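Local atomic coordinates of uncharacterized protein (Bifidobacterium adolescentis ATCC 15703, PDB entry 3CPG), a protein that probably binds pyridoxal 5'-phosphate and takes part in the homeostasis of this cofactor. Residues E211-R225 with L242-E256. Sequence-based numbering, arbitrary orientation.
With ACT (acetate ion), chain B.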
# COMPACT_ATOMS: atom_id res chain seq x y z
N GLU A 211 15.02 -17.57 -0.01
CA GLU A 211 13.88 -17.44 -0.90
C GLU A 211 12.73 -18.40 -0.60
O GLU A 211 11.58 -18.10 -0.93
CB GLU A 211 14.33 -17.61 -2.36
CG GLU A 211 14.92 -16.34 -2.96
CD GLU A 211 15.35 -16.53 -4.40
OE1 GLU A 211 14.61 -17.17 -5.17
OE2 GLU A 211 16.43 -16.02 -4.76
N THR A 212 13.01 -19.54 0.03
CA THR A 212 11.93 -20.46 0.35
C THR A 212 11.06 -19.88 1.47
O THR A 212 9.85 -20.11 1.51
CB THR A 212 12.46 -21.86 0.79
OG1 THR A 212 13.24 -21.73 1.98
CG2 THR A 212 13.32 -22.46 -0.32
N VAL A 213 11.69 -19.12 2.36
CA VAL A 213 10.96 -18.48 3.46
C VAL A 213 10.13 -17.32 2.92
O VAL A 213 8.98 -17.13 3.29
CB VAL A 213 11.94 -17.94 4.52
CG1 VAL A 213 11.18 -17.15 5.58
CG2 VAL A 213 12.70 -19.09 5.17
N ILE A 214 10.74 -16.55 2.02
CA ILE A 214 10.07 -15.41 1.42
C ILE A 214 8.86 -15.88 0.61
O ILE A 214 7.75 -15.35 0.77
CB ILE A 214 11.05 -14.65 0.50
CG1 ILE A 214 12.17 -14.04 1.36
CG2 ILE A 214 10.32 -13.58 -0.30
CD1 ILE A 214 13.25 -13.32 0.59
N ARG A 215 9.07 -16.87 -0.24
CA ARG A 215 7.99 -17.40 -1.07
C ARG A 215 6.86 -17.99 -0.23
O ARG A 215 5.69 -17.78 -0.54
CB ARG A 215 8.54 -18.47 -2.03
CG ARG A 215 9.52 -17.94 -3.06
CD ARG A 215 10.08 -19.05 -3.95
NE ARG A 215 9.07 -19.61 -4.85
CZ ARG A 215 8.50 -18.93 -5.85
NH1 ARG A 215 8.84 -17.66 -6.06
NH2 ARG A 215 7.60 -19.51 -6.62
N ARG A 216 7.21 -18.70 0.84
CA ARG A 216 6.20 -19.31 1.69
C ARG A 216 5.25 -18.28 2.28
O ARG A 216 4.03 -18.50 2.35
CB ARG A 216 6.86 -20.12 2.82
CG ARG A 216 5.85 -20.86 3.70
CD ARG A 216 6.56 -21.78 4.69
NE ARG A 216 7.41 -22.75 4.01
CZ ARG A 216 8.74 -22.74 4.07
NH1 ARG A 216 9.37 -21.82 4.78
NH2 ARG A 216 9.44 -23.66 3.41
N GLY A 217 5.80 -17.14 2.69
CA GLY A 217 4.99 -16.08 3.26
C GLY A 217 4.05 -15.42 2.26
O GLY A 217 2.90 -15.12 2.59
N PHE A 218 4.54 -15.16 1.05
CA PHE A 218 3.70 -14.54 0.02
C PHE A 218 2.61 -15.51 -0.40
O PHE A 218 1.47 -15.13 -0.65
CB PHE A 218 4.53 -14.14 -1.20
CG PHE A 218 5.54 -13.06 -0.93
CD1 PHE A 218 5.28 -12.05 -0.01
CD2 PHE A 218 6.73 -13.01 -1.65
CE1 PHE A 218 6.19 -11.01 0.19
CE2 PHE A 218 7.65 -11.98 -1.46
CZ PHE A 218 7.38 -10.97 -0.54
N SER A 219 2.99 -16.78 -0.50
CA SER A 219 2.05 -17.83 -0.89
C SER A 219 0.95 -17.92 0.16
O SER A 219 -0.22 -18.06 -0.16
CB SER A 219 2.79 -19.17 -1.00
OG SER A 219 1.90 -20.21 -1.35
N HIS A 220 1.34 -17.84 1.43
CA HIS A 220 0.38 -17.92 2.51
C HIS A 220 -0.60 -16.75 2.44
O HIS A 220 -1.80 -16.94 2.62
CB HIS A 220 1.09 -17.93 3.86
CG HIS A 220 0.17 -17.93 5.04
ND1 HIS A 220 -0.46 -16.79 5.49
CD2 HIS A 220 -0.24 -18.93 5.85
CE1 HIS A 220 -1.22 -17.09 6.53
NE2 HIS A 220 -1.11 -18.38 6.77
N LEU A 221 -0.09 -15.56 2.14
CA LEU A 221 -0.96 -14.39 2.04
C LEU A 221 -1.97 -14.56 0.90
O LEU A 221 -3.14 -14.24 1.05
CB LEU A 221 -0.14 -13.12 1.81
CG LEU A 221 -0.89 -11.84 2.19
CD1 LEU A 221 -1.06 -11.79 3.70
CD2 LEU A 221 -0.11 -10.61 1.70
N ARG A 222 -1.50 -15.06 -0.24
CA ARG A 222 -2.39 -15.27 -1.38
C ARG A 222 -3.49 -16.27 -1.05
O ARG A 222 -4.66 -16.04 -1.36
CB ARG A 222 -1.61 -15.77 -2.60
CG ARG A 222 -2.50 -15.95 -3.82
CD ARG A 222 -1.81 -16.66 -4.98
NE ARG A 222 -1.59 -18.07 -4.70
CZ ARG A 222 -0.41 -18.60 -4.39
NH1 ARG A 222 0.67 -17.82 -4.32
NH2 ARG A 222 -0.31 -19.90 -4.16
N LYS A 223 -3.12 -17.40 -0.45
CA LYS A 223 -4.11 -18.42 -0.10
C LYS A 223 -5.12 -17.87 0.90
O LYS A 223 -6.32 -18.17 0.82
CB LYS A 223 -3.42 -19.65 0.49
CG LYS A 223 -2.59 -20.42 -0.52
CD LYS A 223 -1.99 -21.67 0.12
CE LYS A 223 -1.15 -22.44 -0.89
NZ LYS A 223 -0.58 -23.68 -0.29
N THR A 224 -4.64 -17.09 1.86
CA THR A 224 -5.51 -16.50 2.87
C THR A 224 -6.50 -15.57 2.19
O THR A 224 -7.69 -15.59 2.49
CB THR A 224 -4.68 -15.72 3.91
OG1 THR A 224 -3.85 -16.63 4.64
CG2 THR A 224 -5.59 -14.97 4.88
N ARG A 225 -6.01 -14.76 1.26
CA ARG A 225 -6.85 -13.84 0.50
C ARG A 225 -7.93 -14.65 -0.22
O ARG A 225 -9.11 -14.30 -0.21
CB ARG A 225 -5.98 -13.07 -0.50
CG ARG A 225 -6.67 -11.99 -1.34
CD ARG A 225 -7.44 -12.56 -2.53
NE ARG A 225 -6.66 -13.49 -3.35
CZ ARG A 225 -5.82 -13.14 -4.33
NH1 ARG A 225 -5.64 -11.86 -4.64
NH2 ARG A 225 -5.18 -14.08 -5.01
N LEU A 242 -3.32 -7.89 -2.84
CA LEU A 242 -2.23 -8.53 -2.13
C LEU A 242 -1.09 -7.54 -2.25
O LEU A 242 -0.43 -7.45 -3.28
CB LEU A 242 -1.84 -9.86 -2.77
CG LEU A 242 -2.81 -11.02 -2.52
CD1 LEU A 242 -2.36 -12.25 -3.31
CD2 LEU A 242 -2.86 -11.33 -1.03
N SER A 243 -0.89 -6.76 -1.19
CA SER A 243 0.17 -5.76 -1.17
C SER A 243 1.39 -6.43 -0.57
O SER A 243 1.48 -6.60 0.64
CB SER A 243 -0.25 -4.56 -0.31
OG SER A 243 0.76 -3.56 -0.30
N MSE A 244 2.30 -6.85 -1.44
CA MSE A 244 3.51 -7.54 -1.00
C MSE A 244 4.60 -7.44 -2.04
O MSE A 244 4.33 -7.44 -3.24
CB MSE A 244 3.19 -9.01 -0.69
CG MSE A 244 2.55 -9.78 -1.85
SE MSE A 244 1.85 -11.50 -1.28
CE MSE A 244 1.86 -12.41 -2.94
N GLY A 245 5.84 -7.37 -1.57
CA GLY A 245 6.98 -7.26 -2.47
C GLY A 245 7.49 -5.83 -2.46
O GLY A 245 6.71 -4.88 -2.57
N MSE A 246 8.79 -5.67 -2.31
CA MSE A 246 9.41 -4.36 -2.29
C MSE A 246 10.64 -4.43 -3.19
O MSE A 246 10.75 -5.34 -4.01
CB MSE A 246 9.78 -3.97 -0.86
CG MSE A 246 8.56 -3.96 0.05
SE MSE A 246 8.85 -3.21 1.81
CE MSE A 246 9.91 -4.63 2.49
N THR A 247 11.56 -3.48 -3.04
CA THR A 247 12.75 -3.46 -3.89
C THR A 247 13.55 -4.76 -3.96
O THR A 247 13.94 -5.19 -5.05
CB THR A 247 13.72 -2.33 -3.46
OG1 THR A 247 13.09 -1.05 -3.67
CG2 THR A 247 15.01 -2.38 -4.29
N GLY A 248 13.78 -5.39 -2.82
CA GLY A 248 14.58 -6.60 -2.81
C GLY A 248 13.92 -7.93 -3.14
O GLY A 248 14.61 -8.91 -3.42
N ASP A 249 12.59 -7.98 -3.12
CA ASP A 249 11.91 -9.24 -3.39
C ASP A 249 10.66 -9.13 -4.25
O ASP A 249 9.82 -10.03 -4.23
CB ASP A 249 11.54 -9.91 -2.06
CG ASP A 249 10.62 -9.06 -1.22
OD1 ASP A 249 10.08 -8.07 -1.76
OD2 ASP A 249 10.42 -9.36 -0.02
N MSE A 250 10.53 -8.05 -5.02
CA MSE A 250 9.32 -7.90 -5.84
C MSE A 250 9.12 -9.00 -6.89
O MSE A 250 7.98 -9.37 -7.19
CB MSE A 250 9.27 -6.52 -6.51
CG MSE A 250 10.33 -6.25 -7.55
SE MSE A 250 10.02 -4.55 -8.44
CE MSE A 250 10.99 -3.42 -7.25
N GLU A 251 10.20 -9.53 -7.45
CA GLU A 251 10.08 -10.59 -8.45
C GLU A 251 9.38 -11.80 -7.82
O GLU A 251 8.47 -12.38 -8.42
CB GLU A 251 11.46 -11.02 -8.97
CG GLU A 251 12.06 -10.14 -10.06
CD GLU A 251 12.46 -8.76 -9.57
OE1 GLU A 251 12.73 -8.60 -8.36
OE2 GLU A 251 12.52 -7.84 -10.41
N LEU A 252 9.79 -12.18 -6.62
CA LEU A 252 9.20 -13.32 -5.93
C LEU A 252 7.74 -13.03 -5.55
O LEU A 252 6.88 -13.90 -5.66
CB LEU A 252 10.00 -13.64 -4.66
CG LEU A 252 11.46 -14.08 -4.87
CD1 LEU A 252 12.17 -14.14 -3.53
CD2 LEU A 252 11.49 -15.43 -5.56
N ALA A 253 7.48 -11.81 -5.11
CA ALA A 253 6.12 -11.43 -4.73
C ALA A 253 5.20 -11.55 -5.93
O ALA A 253 4.10 -12.08 -5.84
CB ALA A 253 6.11 -9.99 -4.21
N ILE A 254 5.66 -11.06 -7.07
CA ILE A 254 4.85 -11.11 -8.28
C ILE A 254 4.64 -12.56 -8.73
O ILE A 254 3.56 -12.91 -9.20
CB ILE A 254 5.48 -10.25 -9.39
CG1 ILE A 254 5.44 -8.78 -8.96
CG2 ILE A 254 4.73 -10.44 -10.70
CD1 ILE A 254 6.17 -7.83 -9.88
N ALA A 255 5.65 -13.40 -8.56
CA ALA A 255 5.52 -14.81 -8.92
C ALA A 255 4.45 -15.46 -8.05
O ALA A 255 3.77 -16.40 -8.49
CB ALA A 255 6.85 -15.53 -8.74
N GLU A 256 4.29 -14.96 -6.83
CA GLU A 256 3.30 -15.51 -5.90
C GLU A 256 1.94 -14.81 -5.91
O GLU A 256 1.12 -15.04 -5.02
CB GLU A 256 3.87 -15.54 -4.48
CG GLU A 256 5.02 -16.52 -4.25
CD GLU A 256 4.67 -17.96 -4.59
OE1 GLU A 256 3.51 -18.38 -4.35
OE2 GLU A 256 5.56 -18.70 -5.08
C ACT B . 12.21 -0.53 -0.53
O ACT B . 12.47 0.63 -0.26
OXT ACT B . 11.54 -0.80 -1.51
CH3 ACT B . 12.74 -1.64 0.35
O HOH W 1 2.01 -20.86 -3.85
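Ala253 lays its CB over one face of the Phe218 ring, 4.0 Å from the centroid in a CH-pi contact, while on the opposite face Ile214 O, from the ring's own helix, lies above the rim. At the edge stands the carboxylate of Asp249, turned 76° from the ring, with OD2 3.5 Å from Phe218 CZ; its OD1 takes the backbone N-H of Met246, which holds the group in place. The selenium of Met244 approaches the ring obliquely, a Met-aromatic contact, and CE goes on to touch Phe218 CB at 3.6 Å. Glu256 lies over a face of the Arg215 guanidinium, so the 2.7 Å between Arg215 NH2 and Glu256 OE2 is a salt bridge of charges alone. Arg222 works differently: its chain, with CG anti to the backbone N, turns at the CG-CD bond (71°) and brings NH1 to two oxygens near the guanidinium plane, Glu256 O at 2.9 Å and Glu256 OE1, the latter met on its anti side. A water bridges Ser219 OG and Glu256 OE1. A leucine in place of Arg222 would probably leave Glu256 O without this donor and the carboxylate with Arg215 as its one charged mate here, freer to turn. Leu252 fits as a knob among Glu211, Ile214, Arg215 and Phe218, and Leu242 CD1 sits over a face of the Arg225 guanidinium, whose NH1 bonds to Arg240 O. Helices 211-225 and 250-255 cross at -39°, their axes 9.3 Å apart. Helix 211-231 thus covers strand 241-243, which completes its beta-alpha-beta unit, and the short helix that follows, as in the TIM barrel of the alanine racemase N-terminal domain family.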